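Fatty acid-binding protein homolog 1 (Echinococcus granulosus, PDB 1O8V) binds long-chain fatty acids such as palmitate inside a beta-barrel and has been implicated in the acquisition, storage and transport of lipids in this parasite. Local coordinates at residues Thr30-Ile42 and Lys50-Thr62. Sequence-based numbering, arbitrary orientation.
Sequences TRKMGNLVKPNLI and KYKMRSESTFKTT. With PLM (palmitic acid), chain B.
Met-33, on the second helix of the lid, meets Phe-59, in the turn after strand 50-56, where the helical cap of the fatty-acid-binding-protein barrel closes against the hairpin of strands 40-47 and 50-56. With CG anti to the backbone N (chi1 177°), the Met-33 chain leaves the helix toward this turn and lays CG 3.6 Å from CD1 of Phe-59; SD follows obliquely in a Met-aromatic contact, 5.0 Å from the ring centroid. The same ring turns CD2 to the palmitate tail, 3.8 Å from its CE, so one side chain touches both lid and ligand.

Val-37 divides its two methyls in a similar way. CG1 packs on CG2 of Thr-58, while CG2 presses on the ligand, 3.3 Å from its CF. Within the turn, OG of Ser-57 accepts a hydrogen bond from N of Phe-59, an ST turn that fastens the backbone of Phe-59 to the side chain of Ser-57.

Along the hairpin, Ile-42 and Arg-54 form an antiparallel hydrogen-bonded pair: N of Ile-42 reaches O of Arg-54 at 2.7 Å, nearly straight at 170°, and the return bond runs from Arg-54 N to Ile-42 O. Arg-54 carries its guanidinium away to a salt bridge with Glu-63. On the opposite side of the sheet, Leu-41 rests CD1 against CB of Met-53, whose side chain lies near the palmitate-binding Arg-108. Glu-56, its chain extended beyond CG, crosses the outer side of the hairpin and sets OE1 3.6 Å from CD1 of Ile-42.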
ATOM      1  N   THR A  30       8.653  15.689   0.082  1.00  9.41           N
ATOM      2  CA  THR A  30       8.148  14.343   0.376  1.00  9.80           C
ATOM      3  C   THR A  30       8.190  13.482  -0.868  1.00  9.68           C
ATOM      4  O   THR A  30       8.519  12.299  -0.781  1.00 10.61           O
ATOM      5  CB  THR A  30       6.743  14.401   0.970  1.00  9.81           C
ATOM      6  OG1 THR A  30       6.770  15.157   2.193  1.00 10.93           O
ATOM      7  CG2 THR A  30       6.259  13.033   1.383  1.00  9.12           C
ATOM      8  N   ARG A  31       7.871  14.073  -2.022  1.00  8.62           N
ATOM      9  CA  ARG A  31       7.898  13.339  -3.269  1.00  8.78           C
ATOM     10  C   ARG A  31       9.311  12.890  -3.615  1.00  9.95           C
ATOM     11  O   ARG A  31       9.489  11.778  -4.125  1.00 10.81           O
ATOM     12  CB  ARG A  31       7.324  14.153  -4.432  1.00  8.02           C
ATOM     13  CG  ARG A  31       5.857  14.492  -4.293  1.00  8.88           C
ATOM     14  CD  ARG A  31       5.161  14.847  -5.606  1.00  6.49           C
ATOM     15  NE  ARG A  31       5.969  15.744  -6.436  1.00  6.32           N
ATOM     16  CZ  ARG A  31       5.984  17.082  -6.357  1.00  5.57           C
ATOM     17  NH1 ARG A  31       5.228  17.731  -5.490  1.00  5.39           N
ATOM     18  NH2 ARG A  31       6.769  17.769  -7.169  1.00  7.55           N
ATOM     19  N   LYS A  32      10.291  13.751  -3.368  1.00 12.10           N
ATOM     20  CA  LYS A  32      11.702  13.403  -3.542  1.00 14.63           C
ATOM     21  C   LYS A  32      12.041  12.157  -2.737  1.00 14.74           C
ATOM     22  O   LYS A  32      12.669  11.233  -3.255  1.00 15.90           O
ATOM     23  CB  LYS A  32      12.589  14.574  -3.101  1.00 15.97           C
ATOM     24  CG  LYS A  32      14.054  14.427  -3.399  1.00 20.19           C
ATOM     25  CD  LYS A  32      14.825  15.638  -2.888  1.00 25.33           C
ATOM     26  CE  LYS A  32      16.310  15.345  -2.776  1.00 26.85           C
ATOM     27  NZ  LYS A  32      17.090  16.540  -2.340  1.00 30.22           N
ATOM     28  N   MET A  33      11.622  12.135  -1.481  1.00 15.64           N
ATOM     29  CA  MET A  33      11.819  10.966  -0.623  1.00 16.57           C
ATOM     30  C   MET A  33      11.058   9.762  -1.164  1.00 16.09           C
ATOM     31  O   MET A  33      11.610   8.672  -1.280  1.00 16.22           O
ATOM     32  CB  MET A  33      11.339  11.266   0.790  1.00 17.53           C
ATOM     33  CG  MET A  33      11.449  10.081   1.744  1.00 19.57           C
ATOM     34  SD  MET A  33      13.096   9.750   2.407  1.00 27.95           S
ATOM     35  CE  MET A  33      14.064  11.228   1.908  1.00 26.15           C
ATOM     36  N   GLY A  34       9.792   9.955  -1.506  1.00 15.05           N
ATOM     37  CA  GLY A  34       8.946   8.868  -1.950  1.00 14.27           C
ATOM     38  C   GLY A  34       9.469   8.187  -3.202  1.00 14.40           C
ATOM     39  O   GLY A  34       9.255   6.992  -3.388  1.00 14.79           O
ATOM     40  N   ASN A  35      10.156   8.942  -4.053  1.00 13.98           N
ATOM     41  CA  ASN A  35      10.672   8.414  -5.306  1.00 14.93           C
ATOM     42  C   ASN A  35      11.990   7.639  -5.103  1.00 15.22           C
ATOM     43  O   ASN A  35      12.399   6.855  -5.979  1.00 16.86           O
ATOM     44  CB  ASN A  35      10.851   9.559  -6.328  1.00 15.08           C
ATOM     45  CG  ASN A  35       9.513  10.041  -6.934  1.00 15.65           C
ATOM     46  OD1 ASN A  35       8.655   9.223  -7.266  1.00 16.75           O
ATOM     47  ND2 ASN A  35       9.346  11.372  -7.106  1.00 14.94           N
ATOM     48  N   LEU A  36      12.645   7.884  -3.978  1.00 15.66           N
ATOM     49  CA  LEU A  36      13.936   7.263  -3.662  1.00 16.41           C
ATOM     50  C   LEU A  36      13.761   5.924  -2.935  1.00 15.67           C
ATOM     51  O   LEU A  36      14.496   4.955  -3.179  1.00 15.78           O
ATOM     52  CB  LEU A  36      14.807   8.209  -2.795  1.00 17.47           C
ATOM     53  CG  LEU A  36      15.671   9.295  -3.443  1.00 19.56           C
ATOM     54  CD1 LEU A  36      16.231  10.254  -2.402  1.00 21.63           C
ATOM     55  CD2 LEU A  36      16.786   8.696  -4.291  1.00 20.54           C
ATOM     56  N   VAL A  37      12.792   5.864  -2.033  1.00 15.25           N
ATOM     57  CA  VAL A  37      12.759   4.766  -1.063  1.00 14.99           C
ATOM     58  C   VAL A  37      12.216   3.459  -1.635  1.00 14.69           C
ATOM     59  O   VAL A  37      11.407   3.423  -2.571  1.00 13.67           O
ATOM     60  CB  VAL A  37      12.024   5.162   0.244  1.00 15.54           C
ATOM     61  CG1 VAL A  37      12.670   6.395   0.881  1.00 17.09           C
ATOM     62  CG2 VAL A  37      10.553   5.369   0.019  1.00 16.77           C
ATOM     63  N   LYS A  38      12.722   2.366  -1.072  1.00 14.69           N
ATOM     64  CA  LYS A  38      12.367   1.010  -1.472  1.00 15.10           C
ATOM     65  C   LYS A  38      11.951   0.281  -0.199  1.00 14.52           C
ATOM     66  O   LYS A  38      12.778  -0.373   0.462  1.00 15.05           O
ATOM     67  CB  LYS A  38      13.547   0.306  -2.138  1.00 15.65           C
ATOM     68  CG  LYS A  38      14.095   1.007  -3.360  1.00 18.28           C
ATOM     69  CD  LYS A  38      15.349   0.310  -3.894  1.00 20.40           C
ATOM     70  CE  LYS A  38      16.110   1.199  -4.852  1.00 23.67           C
ATOM     71  NZ  LYS A  38      17.021   0.411  -5.733  1.00 27.58           N
ATOM     72  N   PRO A  39      10.686   0.384   0.173  1.00 14.46           N
ATOM     73  CA  PRO A  39      10.252  -0.154   1.457  1.00 14.86           C
ATOM     74  C   PRO A  39      10.131  -1.654   1.475  1.00 15.07           C
ATOM     75  O   PRO A  39      10.089  -2.323   0.438  1.00 15.39           O
ATOM     76  CB  PRO A  39       8.872   0.477   1.668  1.00 14.71           C
ATOM     77  CG  PRO A  39       8.380   0.760   0.344  1.00 15.99           C
ATOM     78  CD  PRO A  39       9.568   1.024  -0.542  1.00 14.53           C
ATOM     79  N   ASN A  40      10.062  -2.173   2.692  1.00 15.63           N
ATOM     80  CA  ASN A  40       9.595  -3.520   2.948  1.00 16.73           C
ATOM     81  C   ASN A  40       8.105  -3.454   3.261  1.00 16.38           C
ATOM     82  O   ASN A  40       7.541  -2.395   3.563  1.00 18.27           O
ATOM     83  CB  ASN A  40      10.346  -4.150   4.121  1.00 17.78           C
ATOM     84  CG  ASN A  40      11.815  -4.398   3.824  1.00 20.79           C
ATOM     85  OD1 ASN A  40      12.199  -4.714   2.694  1.00 25.72           O
ATOM     86  ND2 ASN A  40      12.653  -4.277   4.855  1.00 27.30           N
ATOM     87  N   LEU A  41       7.430  -4.568   3.096  1.00 13.74           N
ATOM     88  CA  LEU A  41       6.060  -4.695   3.512  1.00 12.30           C
ATOM     89  C   LEU A  41       5.975  -5.980   4.300  1.00 11.40           C
ATOM     90  O   LEU A  41       6.354  -7.035   3.798  1.00 11.62           O
ATOM     91  CB  LEU A  41       5.142  -4.780   2.297  1.00 12.77           C
ATOM     92  CG  LEU A  41       3.691  -5.121   2.586  1.00 14.00           C
ATOM     93  CD1 LEU A  41       3.056  -3.991   3.338  1.00 13.90           C
ATOM     94  CD2 LEU A  41       2.932  -5.370   1.311  1.00 15.29           C
ATOM     95  N   ILE A  42       5.525  -5.885   5.542  1.00  9.72           N
ATOM     96  CA  ILE A  42       5.352  -7.056   6.400  1.00  9.92           C
ATOM     97  C   ILE A  42       3.870  -7.223   6.707  1.00  9.60           C
ATOM     98  O   ILE A  42       3.256  -6.336   7.283  1.00  9.87           O
ATOM     99  CB  ILE A  42       6.145  -6.903   7.709  1.00 10.08           C
ATOM    100  CG1 ILE A  42       7.604  -6.588   7.408  1.00 13.45           C
ATOM    101  CG2 ILE A  42       6.046  -8.181   8.527  1.00  9.94           C
ATOM    102  CD1 ILE A  42       8.333  -5.917   8.526  1.00 16.19           C
ATOM    103  N   LYS A  50      -8.189 -10.206  12.377  1.00 14.72           N
ATOM    104  CA  LYS A  50      -7.394  -8.990  12.272  1.00 14.51           C
ATOM    105  C   LYS A  50      -6.046  -9.273  11.622  1.00 13.30           C
ATOM    106  O   LYS A  50      -5.487 -10.358  11.761  1.00 12.89           O
ATOM    107  CB  LYS A  50      -7.138  -8.365  13.634  1.00 14.94           C
ATOM    108  CG  LYS A  50      -8.356  -7.850  14.333  1.00 19.06           C
ATOM    109  CD  LYS A  50      -7.929  -7.030  15.554  1.00 22.92           C
ATOM    110  CE  LYS A  50      -9.119  -6.510  16.334  1.00 25.80           C
ATOM    111  NZ  LYS A  50      -8.722  -5.520  17.386  1.00 26.19           N
ATOM    112  N   TYR A  51      -5.550  -8.281  10.893  1.00 11.82           N
ATOM    113  CA  TYR A  51      -4.280  -8.360  10.187  1.00 11.51           C
ATOM    114  C   TYR A  51      -3.532  -7.051  10.397  1.00 10.84           C
ATOM    115  O   TYR A  51      -4.139  -6.034  10.674  1.00 10.43           O
ATOM    116  CB  TYR A  51      -4.493  -8.556   8.679  1.00 11.77           C
ATOM    117  CG  TYR A  51      -5.169  -9.866   8.374  1.00 13.20           C
ATOM    118  CD1 TYR A  51      -6.555  -9.953   8.312  1.00 14.81           C
ATOM    119  CD2 TYR A  51      -4.426 -11.020   8.228  1.00 12.45           C
ATOM    120  CE1 TYR A  51      -7.178 -11.181   8.063  1.00 14.77           C
ATOM    121  CE2 TYR A  51      -5.042 -12.250   7.979  1.00 14.79           C
ATOM    122  CZ  TYR A  51      -6.400 -12.313   7.906  1.00 15.26           C
ATOM    123  OH  TYR A  51      -6.995 -13.536   7.664  1.00 18.53           O
ATOM    124  N   LYS A  52      -2.218  -7.085  10.247  1.00 10.64           N
ATOM    125  CA  LYS A  52      -1.409  -5.859  10.222  1.00  9.73           C
ATOM    126  C   LYS A  52      -0.582  -5.803   8.955  1.00  9.40           C
ATOM    127  O   LYS A  52      -0.055  -6.818   8.512  1.00  9.02           O
ATOM    128  CB  LYS A  52      -0.483  -5.814  11.448  1.00 10.59           C
ATOM    129  CG  LYS A  52       0.390  -4.584  11.556  1.00 11.83           C
ATOM    130  CD  LYS A  52       1.413  -4.734  12.673  1.00 10.64           C
ATOM    131  CE  LYS A  52       0.787  -4.622  14.054  1.00 12.98           C
ATOM    132  NZ  LYS A  52       1.850  -4.271  15.039  1.00 14.12           N
ATOM    133  N   MET A  53      -0.480  -4.616   8.347  1.00  8.44           N
ATOM    134  CA  MET A  53       0.549  -4.343   7.347  1.00  8.70           C
ATOM    135  C   MET A  53       1.493  -3.306   7.907  1.00  9.19           C
ATOM    136  O   MET A  53       1.041  -2.260   8.381  1.00  9.42           O
ATOM    137  CB  MET A  53      -0.058  -3.812   6.038  1.00  9.10           C
ATOM    138  CG  MET A  53      -0.774  -4.856   5.248  1.00  9.09           C
ATOM    139  SD  MET A  53      -1.273  -4.250   3.565  1.00 13.36           S
ATOM    140  CE  MET A  53      -2.643  -3.158   3.991  1.00 12.31           C
ATOM    141  N   ARG A  54       2.786  -3.611   7.862  1.00  9.31           N
ATOM    142  CA  ARG A  54       3.858  -2.720   8.314  1.00  9.18           C
ATOM    143  C   ARG A  54       4.797  -2.432   7.141  1.00 10.50           C
ATOM    144  O   ARG A  54       5.155  -3.330   6.382  1.00  9.95           O
ATOM    145  CB  ARG A  54       4.642  -3.349   9.488  1.00  8.69           C
ATOM    146  CG  ARG A  54       5.821  -2.503  10.006  1.00 10.36           C
ATOM    147  CD  ARG A  54       6.486  -3.089  11.253  1.00 11.33           C
ATOM    148  NE  ARG A  54       5.753  -2.829  12.507  1.00 15.70           N
ATOM    149  CZ  ARG A  54       5.998  -3.475  13.654  1.00 18.05           C
ATOM    150  NH1 ARG A  54       6.964  -4.376  13.734  1.00 17.65           N
ATOM    151  NH2 ARG A  54       5.283  -3.224  14.748  1.00 17.01           N
ATOM    152  N   SER A  55       5.138  -1.168   6.955  1.00 10.80           N
ATOM    153  CA  SER A  55       6.047  -0.740   5.909  1.00 13.13           C
ATOM    154  C   SER A  55       7.229  -0.049   6.555  1.00 13.23           C
ATOM    155  O   SER A  55       7.045   0.930   7.287  1.00 14.85           O
ATOM    156  CB  SER A  55       5.326   0.197   4.942  1.00 12.69           C
ATOM    157  OG  SER A  55       6.188   0.628   3.906  1.00 18.55           O
ATOM    158  N   GLU A  56       8.428  -0.578   6.299  1.00 14.32           N
ATOM    159  CA  GLU A  56       9.683  -0.088   6.868  1.00 15.02           C
ATOM    160  C   GLU A  56      10.526   0.525   5.758  1.00 15.32           C
ATOM    161  O   GLU A  56      10.736  -0.095   4.724  1.00 14.50           O
ATOM    162  CB  GLU A  56      10.468  -1.250   7.498  1.00 15.95           C
ATOM    163  CG  GLU A  56       9.784  -1.931   8.681  1.00 18.77           C
ATOM    164  CD  GLU A  56      10.586  -3.106   9.230  1.00 20.85           C
ATOM    165  OE1 GLU A  56      11.267  -3.793   8.436  1.00 23.93           O
ATOM    166  OE2 GLU A  56      10.538  -3.324  10.460  1.00 24.46           O
ATOM    167  N   SER A  57      11.005   1.744   5.972  1.00 15.23           N
ATOM    168  CA  SER A  57      11.938   2.387   5.042  1.00 16.04           C
ATOM    169  C   SER A  57      12.751   3.469   5.754  1.00 15.87           C
ATOM    170  O   SER A  57      12.476   3.816   6.904  1.00 16.06           O
ATOM    171  CB  SER A  57      11.207   2.979   3.838  1.00 15.75           C
ATOM    172  OG  SER A  57      10.569   4.208   4.151  1.00 17.04           O
ATOM    173  N   THR A  58      13.739   4.009   5.053  1.00 16.90           N
ATOM    174  CA  THR A  58      14.525   5.104   5.598  1.00 17.55           C
ATOM    175  C   THR A  58      13.655   6.329   5.939  1.00 18.21           C
ATOM    176  O   THR A  58      13.995   7.103   6.823  1.00 18.40           O
ATOM    177  CB  THR A  58      15.682   5.470   4.638  1.00 17.98           C
ATOM    178  OG1 THR A  58      16.541   6.426   5.270  1.00 19.22           O
ATOM    179  CG2 THR A  58      15.177   6.165   3.392  1.00 18.92           C
ATOM    180  N   PHE A  59      12.509   6.474   5.281  1.00 18.82           N
ATOM    181  CA  PHE A  59      11.571   7.562   5.601  1.00 20.33           C
ATOM    182  C   PHE A  59      10.977   7.446   7.017  1.00 20.72           C
ATOM    183  O   PHE A  59      11.078   8.367   7.829  1.00 20.84           O
ATOM    184  CB  PHE A  59      10.460   7.574   4.549  1.00 20.86           C
ATOM    185  CG  PHE A  59       9.523   8.748   4.629  1.00 22.63           C
ATOM    186  CD1 PHE A  59       9.953  10.006   5.042  1.00 23.34           C
ATOM    187  CD2 PHE A  59       8.198   8.588   4.246  1.00 25.22           C
ATOM    188  CE1 PHE A  59       9.055  11.085   5.092  1.00 25.53           C
ATOM    189  CE2 PHE A  59       7.308   9.654   4.292  1.00 24.98           C
ATOM    190  CZ  PHE A  59       7.736  10.898   4.708  1.00 23.80           C
ATOM    191  N   LYS A  60      10.362   6.306   7.302  1.00 19.85           N
ATOM    192  CA  LYS A  60       9.730   6.049   8.606  1.00 19.75           C
ATOM    193  C   LYS A  60       9.175   4.630   8.601  1.00 18.47           C
ATOM    194  O   LYS A  60       9.132   3.975   7.556  1.00 19.21           O
ATOM    195  CB  LYS A  60       8.579   7.041   8.894  1.00 19.87           C
ATOM    196  CG  LYS A  60       7.626   7.276   7.715  1.00 21.15           C
ATOM    197  CD  LYS A  60       6.408   8.171   8.106  1.00 23.77           C
ATOM    198  CE  LYS A  60       6.652   9.648   7.845  1.00 25.15           C
ATOM    199  NZ  LYS A  60       5.394  10.473   7.809  1.00 25.62           N
ATOM    200  N   THR A  61       8.760   4.153   9.765  1.00 17.30           N
ATOM    201  CA  THR A  61       7.977   2.925   9.815  1.00 15.98           C
ATOM    202  C   THR A  61       6.534   3.363   9.893  1.00 14.32           C
ATOM    203  O   THR A  61       6.215   4.249  10.680  1.00 12.76           O
ATOM    204  CB  THR A  61       8.327   2.105  11.057  1.00 16.18           C
ATOM    205  OG1 THR A  61       9.651   1.577  10.937  1.00 16.71           O
ATOM    206  CG2 THR A  61       7.428   0.857  11.177  1.00 17.25           C
ATOM    207  N   THR A  62       5.670   2.750   9.090  1.00 13.20           N
ATOM    208  CA  THR A  62       4.225   2.952   9.186  1.00 12.24           C
ATOM    209  C   THR A  62       3.533   1.596   9.328  1.00 11.07           C
ATOM    210  O   THR A  62       4.051   0.575   8.906  1.00 11.04           O
ATOM    211  CB  THR A  62       3.697   3.668   7.940  1.00 12.76           C
ATOM    212  OG1 THR A  62       4.006   2.884   6.780  1.00 14.06           O
ATOM    213  CG2 THR A  62       4.391   5.023   7.732  1.00 13.29           C
TER
HETATM  214  C1  PLM B1136       2.491   0.012  -1.871  1.00 14.62           C
HETATM  215  O1  PLM B1136       3.652  -0.148  -2.417  1.00 12.89           O
HETATM  216  O2  PLM B1136       2.101  -0.913  -1.018  1.00 15.63           O
HETATM  217  C2  PLM B1136       1.659   1.233  -2.253  1.00 14.51           C
HETATM  218  C3  PLM B1136       1.223   2.056  -1.050  1.00 16.42           C
HETATM  219  C4  PLM B1136       0.581   3.352  -1.553  1.00 17.94           C
HETATM  220  C5  PLM B1136       0.019   4.160  -0.389  1.00 16.39           C
HETATM  221  C6  PLM B1136      -0.759   5.407  -0.836  1.00 18.93           C
HETATM  222  C7  PLM B1136       0.046   6.480  -1.575  1.00 19.95           C
HETATM  223  C8  PLM B1136       0.603   7.477  -0.590  1.00 19.04           C
HETATM  224  C9  PLM B1136       1.552   8.498  -1.194  1.00 17.18           C
HETATM  225  CA  PLM B1136       2.574   8.928  -0.157  1.00 16.86           C
HETATM  226  CB  PLM B1136       4.002   8.784  -0.613  1.00 17.93           C
HETATM  227  CC  PLM B1136       5.037   9.097   0.466  1.00 17.45           C
HETATM  228  CD  PLM B1136       6.248   8.198   0.340  1.00 20.46           C
HETATM  229  CE  PLM B1136       6.284   7.027   1.308  1.00 22.91           C
HETATM  230  CF  PLM B1136       7.462   6.110   0.991  1.00 24.46           C
HETATM  231  CG  PLM B1136       7.571   4.896   1.909  1.00 25.25           C